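Long-range contacts in profilin (Schizosaccharomyces pombe, PDB 3D9Y), which binds monomeric actin and, depending on its concentration, restrains or promotes filament assembly, and is essential for cytokinesis in fission yeast: residues Phe37-Leu47 with Thr60-Lys68; Cys90-Leu98 with Glu116-Tyr127. One frame throughout, in Å; residues are numbered along the deposited sequence.

Interaction 1 (Phe37-Leu47 with Thr60-Lys68); sequences FNLSPQEIQGL and TGIILAGQK
A capping box at the start of helix 41-52 of the profilin fold is joined to the type I' turn Leu-64 to Gln-67, through the carboxylate of Glu-43. With CG anti to the carbonyl carbon (chi1 -76°) and an extended chain, Glu-43 carries it to the turn. Its OE2 takes Gly-66 N at 3.0 Å, a nearly straight bond (165°) on the syn side, while OE1 takes Ala-65 N at 3.1 Å along a more bent path. OE1 also accepts from Ser-40 N at 3.0 Å, and these two amides come to it from opposite faces of the carboxylate. Three backbone N-H groups thus fix the group's rotation. In return, Ser-40 OG receives Glu-43 N and closes the box. One water donates to Glu-43 O and Ile-63 O. Leu-39 CD2 lies over a face of the Phe-37 ring, near its rim, and meets Leu-64 CB at 3.9 Å; Phe-37 CE2 touches Ala-65 CB. One helical turn after Glu-43, Leu-47 CD2 reaches Leu-64 CD2 at 4.0 Å, the side chains crossing at about a right angle. Helix segment 41-47 and strand 62-64 run roughly antiparallel (150°), and Leu-47 and Leu-64 continue inward onto Val-99 of strand 96-102 and Cys-90 of strand 86-92.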
loop_
_atom_site.group_PDB
_atom_site.type_symbol
_atom_site.label_atom_id
_atom_site.label_comp_id
_atom_site.label_asym_id
_atom_site.label_seq_id
_atom_site.Cartn_x
_atom_site.Cartn_y
_atom_site.Cartn_z
ATOM N N PHE A 37 7.364 10.254 1.623
ATOM C CA PHE A 37 7.104 8.852 1.340
ATOM C C PHE A 37 7.408 8.548 -0.131
ATOM O O PHE A 37 6.513 8.285 -0.963
ATOM C CB PHE A 37 5.656 8.515 1.730
ATOM C CG PHE A 37 5.401 7.049 1.968
ATOM C CD1 PHE A 37 4.330 6.415 1.351
ATOM C CD2 PHE A 37 6.199 6.316 2.831
ATOM C CE1 PHE A 37 4.081 5.059 1.570
ATOM C CE2 PHE A 37 5.963 4.962 3.049
ATOM C CZ PHE A 37 4.896 4.336 2.422
ATOM N N ASN A 38 8.704 8.590 -0.441
ATOM C CA ASN A 38 9.169 8.461 -1.822
ATOM C C ASN A 38 9.428 7.016 -2.238
ATOM O O ASN A 38 10.371 6.378 -1.764
ATOM C CB ASN A 38 10.426 9.315 -2.021
ATOM C CG ASN A 38 10.208 10.767 -1.637
ATOM O OD1 ASN A 38 9.074 11.242 -1.581
ATOM N ND2 ASN A 38 11.293 11.478 -1.360
ATOM N N LEU A 39 8.578 6.511 -3.134
ATOM C CA LEU A 39 8.724 5.162 -3.687
ATOM C C LEU A 39 9.433 5.211 -5.040
ATOM O O LEU A 39 9.022 5.940 -5.939
ATOM C CB LEU A 39 7.358 4.502 -3.861
ATOM C CG LEU A 39 6.385 4.552 -2.681
ATOM C CD1 LEU A 39 5.146 3.760 -3.028
ATOM C CD2 LEU A 39 7.017 4.027 -1.405
ATOM N N SER A 40 10.488 4.423 -5.188
ATOM C CA SER A 40 11.290 4.429 -6.414
ATOM C C SER A 40 10.666 3.559 -7.508
ATOM O O SER A 40 9.886 2.651 -7.202
ATOM C CB SER A 40 12.701 3.943 -6.109
ATOM O OG SER A 40 12.701 2.583 -5.712
ATOM N N PRO A 41 11.018 3.821 -8.790
ATOM C CA PRO A 41 10.540 2.984 -9.898
ATOM C C PRO A 41 10.782 1.508 -9.644
ATOM O O PRO A 41 9.913 0.673 -9.903
ATOM C CB PRO A 41 11.387 3.455 -11.081
ATOM C CG PRO A 41 11.704 4.870 -10.767
ATOM C CD PRO A 41 11.883 4.916 -9.276
ATOM N N GLN A 42 11.962 1.203 -9.121
ATOM C CA GLN A 42 12.361 -0.167 -8.863
ATOM C C GLN A 42 11.468 -0.789 -7.785
ATOM O O GLN A 42 11.047 -1.945 -7.906
ATOM C CB GLN A 42 13.837 -0.216 -8.457
ATOM C CG GLN A 42 14.829 0.123 -9.604
ATOM C CD GLN A 42 15.082 1.622 -9.824
ATOM O OE1 GLN A 42 14.505 2.482 -9.159
ATOM N NE2 GLN A 42 15.958 1.932 -10.777
ATOM N N GLU A 43 11.165 -0.009 -6.750
ATOM C CA GLU A 43 10.274 -0.455 -5.675
ATOM C C GLU A 43 8.853 -0.746 -6.170
ATOM O O GLU A 43 8.297 -1.803 -5.861
ATOM C CB GLU A 43 10.253 0.564 -4.527
ATOM C CG GLU A 43 11.510 0.509 -3.650
ATOM C CD GLU A 43 11.594 1.656 -2.646
ATOM O OE1 GLU A 43 10.831 2.631 -2.774
ATOM O OE2 GLU A 43 12.448 1.576 -1.734
ATOM N N ILE A 44 8.270 0.171 -6.943
ATOM C CA ILE A 44 6.899 -0.030 -7.441
ATOM C C ILE A 44 6.832 -1.165 -8.477
ATOM O O ILE A 44 5.847 -1.904 -8.526
ATOM C CB ILE A 44 6.252 1.272 -7.984
ATOM C CG1 ILE A 44 6.951 1.776 -9.248
ATOM C CG2 ILE A 44 6.274 2.346 -6.911
ATOM C CD1 ILE A 44 6.196 2.907 -9.937
ATOM N N GLN A 45 7.884 -1.305 -9.286
ATOM C CA GLN A 45 8.014 -2.445 -10.196
ATOM C C GLN A 45 8.065 -3.749 -9.396
ATOM O O GLN A 45 7.403 -4.734 -9.747
ATOM C CB GLN A 45 9.252 -2.294 -11.100
ATOM C CG GLN A 45 9.052 -1.250 -12.208
ATOM C CD GLN A 45 10.345 -0.745 -12.830
ATOM O OE1 GLN A 45 11.372 -1.430 -12.823
ATOM N NE2 GLN A 45 10.296 0.472 -13.388
ATOM N N GLY A 46 8.826 -3.741 -8.306
ATOM C CA GLY A 46 8.908 -4.893 -7.416
ATOM C C GLY A 46 7.579 -5.259 -6.775
ATOM O O GLY A 46 7.198 -6.434 -6.727
ATOM N N LEU A 47 6.871 -4.251 -6.270
ATOM C CA LEU A 47 5.599 -4.479 -5.600
ATOM C C LEU A 47 4.560 -4.970 -6.605
ATOM O O LEU A 47 3.804 -5.902 -6.319
ATOM C CB LEU A 47 5.128 -3.191 -4.903
ATOM C CG LEU A 47 3.834 -3.246 -4.101
ATOM C CD1 LEU A 47 3.953 -4.192 -2.917
ATOM C CD2 LEU A 47 3.431 -1.856 -3.628
ATOM N N THR A 60 11.231 -12.307 -0.127
ATOM C CA THR A 60 11.866 -11.011 -0.408
ATOM C C THR A 60 11.583 -9.981 0.672
ATOM O O THR A 60 12.392 -9.092 0.923
ATOM C CB THR A 60 11.366 -10.426 -1.740
ATOM O OG1 THR A 60 9.950 -10.213 -1.672
ATOM C CG2 THR A 60 11.683 -11.364 -2.888
ATOM N N GLY A 61 10.428 -10.104 1.314
ATOM C CA GLY A 61 9.898 -9.019 2.127
ATOM C C GLY A 61 9.319 -7.950 1.227
ATOM O O GLY A 61 9.291 -8.100 0.004
ATOM N N ILE A 62 8.873 -6.859 1.837
ATOM C CA ILE A 62 8.265 -5.754 1.112
ATOM C C ILE A 62 9.175 -4.538 1.273
ATOM O O ILE A 62 9.351 -4.044 2.383
ATOM C CB ILE A 62 6.863 -5.425 1.679
ATOM C CG1 ILE A 62 5.971 -6.677 1.697
ATOM C CG2 ILE A 62 6.217 -4.310 0.866
ATOM C CD1 ILE A 62 4.941 -6.670 2.791
ATOM N N ILE A 63 9.767 -4.071 0.175
ATOM C CA ILE A 63 10.707 -2.948 0.223
ATOM C C ILE A 63 10.056 -1.695 -0.348
ATOM O O ILE A 63 9.788 -1.627 -1.547
ATOM C CB ILE A 63 12.017 -3.245 -0.545
ATOM C CG1 ILE A 63 12.619 -4.583 -0.078
ATOM C CG2 ILE A 63 13.008 -2.105 -0.344
ATOM C CD1 ILE A 63 14.045 -4.846 -0.541
ATOM N N LEU A 64 9.795 -0.714 0.515
ATOM C CA LEU A 64 9.193 0.563 0.096
ATOM C C LEU A 64 9.778 1.724 0.906
ATOM O O LEU A 64 9.993 1.604 2.116
ATOM C CB LEU A 64 7.673 0.528 0.264
ATOM C CG LEU A 64 6.904 -0.580 -0.467
ATOM C CD1 LEU A 64 5.569 -0.825 0.180
ATOM C CD2 LEU A 64 6.728 -0.247 -1.933
ATOM N N ALA A 65 10.032 2.841 0.226
ATOM C CA ALA A 65 10.658 4.011 0.839
ATOM C C ALA A 65 11.928 3.625 1.597
ATOM O O ALA A 65 12.151 4.055 2.727
ATOM C CB ALA A 65 9.670 4.726 1.759
ATOM N N GLY A 66 12.755 2.795 0.967
ATOM C CA GLY A 66 14.052 2.428 1.527
ATOM C C GLY A 66 13.988 1.570 2.780
ATOM O O GLY A 66 14.980 1.440 3.493
ATOM N N GLN A 67 12.830 0.963 3.034
ATOM C CA GLN A 67 12.594 0.171 4.234
ATOM C C GLN A 67 12.106 -1.223 3.853
ATOM O O GLN A 67 11.268 -1.350 2.966
ATOM C CB GLN A 67 11.520 0.851 5.073
ATOM C CG GLN A 67 11.415 0.349 6.496
ATOM C CD GLN A 67 12.268 1.143 7.463
ATOM O OE1 GLN A 67 11.824 1.477 8.562
ATOM N NE2 GLN A 67 13.492 1.463 7.059
ATOM N N LYS A 68 12.618 -2.258 4.520
ATOM C CA LYS A 68 12.166 -3.634 4.292
ATOM C C LYS A 68 11.266 -4.091 5.435
ATOM O O LYS A 68 11.693 -4.118 6.592
ATOM C CB LYS A 68 13.340 -4.616 4.145
ATOM C CG LYS A 68 12.879 -6.071 4.000
ATOM C CD LYS A 68 14.012 -7.045 3.738
ATOM C CE LYS A 68 14.498 -6.983 2.302
ATOM N NZ LYS A 68 15.245 -8.214 1.936
HETATM O O HOH W 1 9.257 -3.162 -3.767
#

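Interaction 2 (Cys90-Leu98 with Glu116-Tyr127); sequences CVATKLCIL and EALADYLVGVGY
The C-terminal helix 108-125 packs on the hairpin of strands 86-92 and 96-102, its part 116-125 running nearly antiparallel to strand 96-98 (158°) with the axes 9.3 Å apart. This is the helix-on-sheet layer of the profilin fold; as in other profilins, helices 3-12 and 108-125 probably frame the site for proline-rich ligands, with Tyr-127 at its edge. A Schellman motif with Gly-126 as C-prime residue ends the helix: Tyr-127 N donates to Leu-122 O, and Gly-126 N weakly to Val-123 O. The turn brings the C-terminal carboxylate to the hairpin, where Leu-95 N donates to Tyr-127 O at 2.7 Å from well above the plane of the terminal group, and Thr-93 OG1 donates to the same oxygen at 2.6 Å from the other face. The Thr-93 hydroxyl sits between its backbone N and carbonyl carbon (chi1 68°), where it also accepts from Cys-96 N in an ST motif; the methyl CG2 is thereby turned to the helix, against Ala-119 and Leu-122. Lys-94 NZ makes a weak hydrogen bond to Gly-126 O. Further along the hairpin the packing is mostly apolar. Leu-98 points at the helix and divides its methyls, CD1 against Ala-119 N and the Leu-118 side chain, CD2 on Leu-122 CD1 at 3.9 Å. Glu-116, bent at its second torsion (chi2 -82°), swings its carboxylate across Val-91, while OE2 is hydrogen-bonded by Tyr-80 and Ser-78. Leu-118 and Leu-122 also touch Tyr-6 of helix 3-12. The tightest carbon pair is Val-91 CG1 on Ala-119 CB, at 3.5 Å.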
loop_
_atom_site.group_PDB
_atom_site.type_symbol
_atom_site.label_atom_id
_atom_site.label_comp_id
_atom_site.label_asym_id
_atom_site.label_seq_id
_atom_site.Cartn_x
_atom_site.Cartn_y
_atom_site.Cartn_z
ATOM N N CYS A 90 -0.792 -2.921 1.506
ATOM C CA CYS A 90 -0.811 -2.695 0.066
ATOM C C CYS A 90 -1.991 -3.450 -0.551
ATOM O O CYS A 90 -2.120 -4.652 -0.369
ATOM C CB CYS A 90 0.479 -3.181 -0.563
ATOM S SG CYS A 90 1.971 -2.464 0.141
ATOM N N VAL A 91 -2.822 -2.741 -1.310
ATOM C CA VAL A 91 -4.036 -3.333 -1.854
ATOM C C VAL A 91 -4.192 -2.924 -3.315
ATOM O O VAL A 91 -4.188 -1.733 -3.647
ATOM C CB VAL A 91 -5.272 -2.934 -1.051
ATOM C CG1 VAL A 91 -6.499 -3.691 -1.549
ATOM C CG2 VAL A 91 -5.055 -3.225 0.433
ATOM N N ALA A 92 -4.331 -3.921 -4.182
ATOM C CA ALA A 92 -4.448 -3.679 -5.620
ATOM C C ALA A 92 -5.904 -3.506 -6.062
ATOM O O ALA A 92 -6.798 -4.237 -5.623
ATOM C CB ALA A 92 -3.786 -4.822 -6.387
ATOM N N THR A 93 -6.133 -2.524 -6.927
ATOM C CA THR A 93 -7.428 -2.329 -7.590
ATOM C C THR A 93 -7.271 -2.783 -9.043
ATOM O O THR A 93 -6.306 -3.475 -9.373
ATOM C CB THR A 93 -7.907 -0.853 -7.498
ATOM O OG1 THR A 93 -7.057 0.006 -8.273
ATOM C CG2 THR A 93 -7.922 -0.377 -6.064
ATOM N N LYS A 94 -8.202 -2.409 -9.919
ATOM C CA LYS A 94 -8.090 -2.782 -11.322
ATOM C C LYS A 94 -6.870 -2.126 -11.958
ATOM O O LYS A 94 -6.110 -2.776 -12.676
ATOM C CB LYS A 94 -9.360 -2.400 -12.089
ATOM C CG LYS A 94 -9.438 -3.006 -13.479
ATOM C CD LYS A 94 -10.727 -2.635 -14.201
ATOM C CE LYS A 94 -10.668 -1.231 -14.792
ATOM N NZ LYS A 94 -11.895 -0.874 -15.568
ATOM N N LEU A 95 -6.682 -0.842 -11.674
ATOM C CA LEU A 95 -5.646 -0.034 -12.307
ATOM C C LEU A 95 -4.546 0.471 -11.368
ATOM O O LEU A 95 -3.535 0.990 -11.841
ATOM C CB LEU A 95 -6.302 1.168 -12.998
ATOM C CG LEU A 95 -7.380 0.846 -14.039
ATOM C CD1 LEU A 95 -7.916 2.128 -14.647
ATOM C CD2 LEU A 95 -6.862 -0.084 -15.131
ATOM N N CYS A 96 -4.727 0.328 -10.050
ATOM C CA CYS A 96 -3.765 0.866 -9.078
ATOM C C CYS A 96 -3.465 -0.041 -7.880
ATOM O O CYS A 96 -4.081 -1.106 -7.697
ATOM C CB CYS A 96 -4.205 2.251 -8.580
ATOM S SG CYS A 96 -5.840 2.806 -9.157
ATOM N N ILE A 97 -2.472 0.386 -7.102
ATOM C CA ILE A 97 -2.162 -0.189 -5.799
ATOM C C ILE A 97 -2.153 0.928 -4.753
ATOM O O ILE A 97 -1.432 1.909 -4.901
ATOM C CB ILE A 97 -0.778 -0.864 -5.778
ATOM C CG1 ILE A 97 -0.671 -1.946 -6.857
ATOM C CG2 ILE A 97 -0.491 -1.437 -4.394
ATOM C CD1 ILE A 97 0.758 -2.259 -7.266
ATOM N N LEU A 98 -2.952 0.762 -3.702
ATOM C CA LEU A 98 -2.934 1.669 -2.559
ATOM C C LEU A 98 -1.871 1.169 -1.576
ATOM O O LEU A 98 -1.798 -0.024 -1.311
ATOM C CB LEU A 98 -4.295 1.674 -1.877
ATOM C CG LEU A 98 -5.517 1.986 -2.744
ATOM C CD1 LEU A 98 -6.761 2.046 -1.886
ATOM C CD2 LEU A 98 -5.336 3.271 -3.503
ATOM N N GLU A 116 -8.467 -1.460 2.418
ATOM C CA GLU A 116 -9.268 -2.409 1.614
ATOM C C GLU A 116 -10.594 -1.787 1.164
ATOM O O GLU A 116 -11.051 -2.031 0.067
ATOM C CB GLU A 116 -9.538 -3.696 2.393
ATOM C CG GLU A 116 -8.272 -4.530 2.692
ATOM C CD GLU A 116 -7.781 -5.439 1.548
ATOM O OE1 GLU A 116 -8.383 -5.467 0.453
ATOM O OE2 GLU A 116 -6.760 -6.150 1.764
ATOM N N ALA A 117 -11.215 -1.008 2.040
ATOM C CA ALA A 117 -12.491 -0.362 1.730
ATOM C C ALA A 117 -12.315 0.679 0.639
ATOM O O ALA A 117 -13.117 0.734 -0.305
ATOM C CB ALA A 117 -13.078 0.259 2.982
ATOM N N LEU A 118 -11.264 1.495 0.737
ATOM C CA LEU A 118 -10.976 2.482 -0.304
ATOM C C LEU A 118 -10.699 1.785 -1.645
ATOM O O LEU A 118 -11.097 2.268 -2.687
ATOM C CB LEU A 118 -9.808 3.400 0.092
ATOM C CG LEU A 118 -9.619 4.662 -0.743
ATOM C CD1 LEU A 118 -10.872 5.562 -0.703
ATOM C CD2 LEU A 118 -8.368 5.426 -0.313
ATOM N N ALA A 119 -10.012 0.649 -1.602
ATOM C CA ALA A 119 -9.768 -0.158 -2.807
ATOM C C ALA A 119 -11.068 -0.677 -3.434
ATOM O O ALA A 119 -11.269 -0.560 -4.642
ATOM C CB ALA A 119 -8.838 -1.308 -2.475
ATOM N N ASP A 120 -11.944 -1.236 -2.597
ATOM C CA ASP A 120 -13.252 -1.727 -3.031
ATOM C C ASP A 120 -14.083 -0.624 -3.658
ATOM O O ASP A 120 -14.746 -0.846 -4.664
ATOM C CB ASP A 120 -14.018 -2.327 -1.854
ATOM C CG ASP A 120 -13.518 -3.695 -1.460
ATOM O OD1 ASP A 120 -12.842 -4.353 -2.286
ATOM O OD2 ASP A 120 -13.820 -4.129 -0.321
ATOM N N TYR A 121 -14.069 0.549 -3.028
ATOM C CA TYR A 121 -14.705 1.756 -3.599
ATOM C C TYR A 121 -14.171 2.039 -4.997
ATOM O O TYR A 121 -14.931 2.129 -5.954
ATOM C CB TYR A 121 -14.474 2.960 -2.696
ATOM C CG TYR A 121 -14.949 4.284 -3.242
ATOM C CD1 TYR A 121 -16.291 4.649 -3.181
ATOM C CD2 TYR A 121 -14.056 5.205 -3.784
ATOM C CE1 TYR A 121 -16.726 5.882 -3.660
ATOM C CE2 TYR A 121 -14.478 6.430 -4.263
ATOM C CZ TYR A 121 -15.818 6.777 -4.190
ATOM O OH TYR A 121 -16.247 8.002 -4.660
ATOM N N LEU A 122 -12.853 2.149 -5.112
ATOM C CA LEU A 122 -12.231 2.428 -6.389
ATOM C C LEU A 122 -12.549 1.347 -7.430
ATOM O O LEU A 122 -12.771 1.674 -8.593
ATOM C CB LEU A 122 -10.723 2.630 -6.241
ATOM C CG LEU A 122 -10.312 3.935 -5.551
ATOM C CD1 LEU A 122 -8.842 3.895 -5.182
ATOM C CD2 LEU A 122 -10.613 5.147 -6.423
ATOM N N VAL A 123 -12.609 0.079 -7.021
ATOM C CA VAL A 123 -13.006 -0.986 -7.958
ATOM C C VAL A 123 -14.454 -0.782 -8.440
ATOM O O VAL A 123 -14.733 -0.888 -9.642
ATOM C CB VAL A 123 -12.774 -2.397 -7.355
ATOM C CG1 VAL A 123 -13.373 -3.496 -8.230
ATOM C CG2 VAL A 123 -11.278 -2.644 -7.197
ATOM N N GLY A 124 -15.355 -0.456 -7.510
ATOM C CA GLY A 124 -16.755 -0.180 -7.841
ATOM C C GLY A 124 -16.912 0.996 -8.782
ATOM O O GLY A 124 -17.797 1.000 -9.640
ATOM N N VAL A 125 -16.042 1.990 -8.632
ATOM C CA VAL A 125 -16.063 3.166 -9.511
ATOM C C VAL A 125 -15.515 2.805 -10.890
ATOM O O VAL A 125 -15.913 3.403 -11.899
ATOM C CB VAL A 125 -15.289 4.353 -8.894
ATOM C CG1 VAL A 125 -15.205 5.520 -9.865
ATOM C CG2 VAL A 125 -15.965 4.811 -7.607
ATOM N N GLY A 126 -14.637 1.808 -10.934
ATOM C CA GLY A 126 -14.057 1.321 -12.177
ATOM C C GLY A 126 -12.545 1.471 -12.272
ATOM O O GLY A 126 -11.992 1.358 -13.365
ATOM N N TYR A 127 -11.878 1.714 -11.143
ATOM C CA TYR A 127 -10.428 1.916 -11.115
ATOM C C TYR A 127 -9.734 0.778 -10.366
ATOM O O TYR A 127 -8.512 0.721 -10.357
ATOM C CB TYR A 127 -10.068 3.250 -10.453
ATOM C CG TYR A 127 -10.457 4.468 -11.256
ATOM C CD1 TYR A 127 -11.711 5.051 -11.109
ATOM C CD2 TYR A 127 -9.567 5.046 -12.157
ATOM C CE1 TYR A 127 -12.074 6.174 -11.850
ATOM C CE2 TYR A 127 -9.917 6.163 -12.900
ATOM C CZ TYR A 127 -11.170 6.724 -12.743
ATOM O OH TYR A 127 -11.520 7.832 -13.475
#

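Interaction 1 is complete in sequence by Lys-68, well ahead of interaction 2, which starts at Cys-90; their centres lie about 19 Å apart on opposite sides of the chain's centre. Both reach the same antiparallel sheet: interaction 1 sets helix 41-52 against one of its two edge strands, 62-64, and interaction 2 sets helix 108-125 against strands 86-92 and 96-102. They meet where Leu-47 of the helix and Leu-64 of the edge strand, by their CD1 atoms, each lie 4.0 Å from Cys-90 SG, and Leu-47 also packs on Ile-97. Since Val-91 and Leu-98 point to the C-terminal helix, neighbouring residues of one hairpin serve helices on its two faces, giving profilin its layered, compact core.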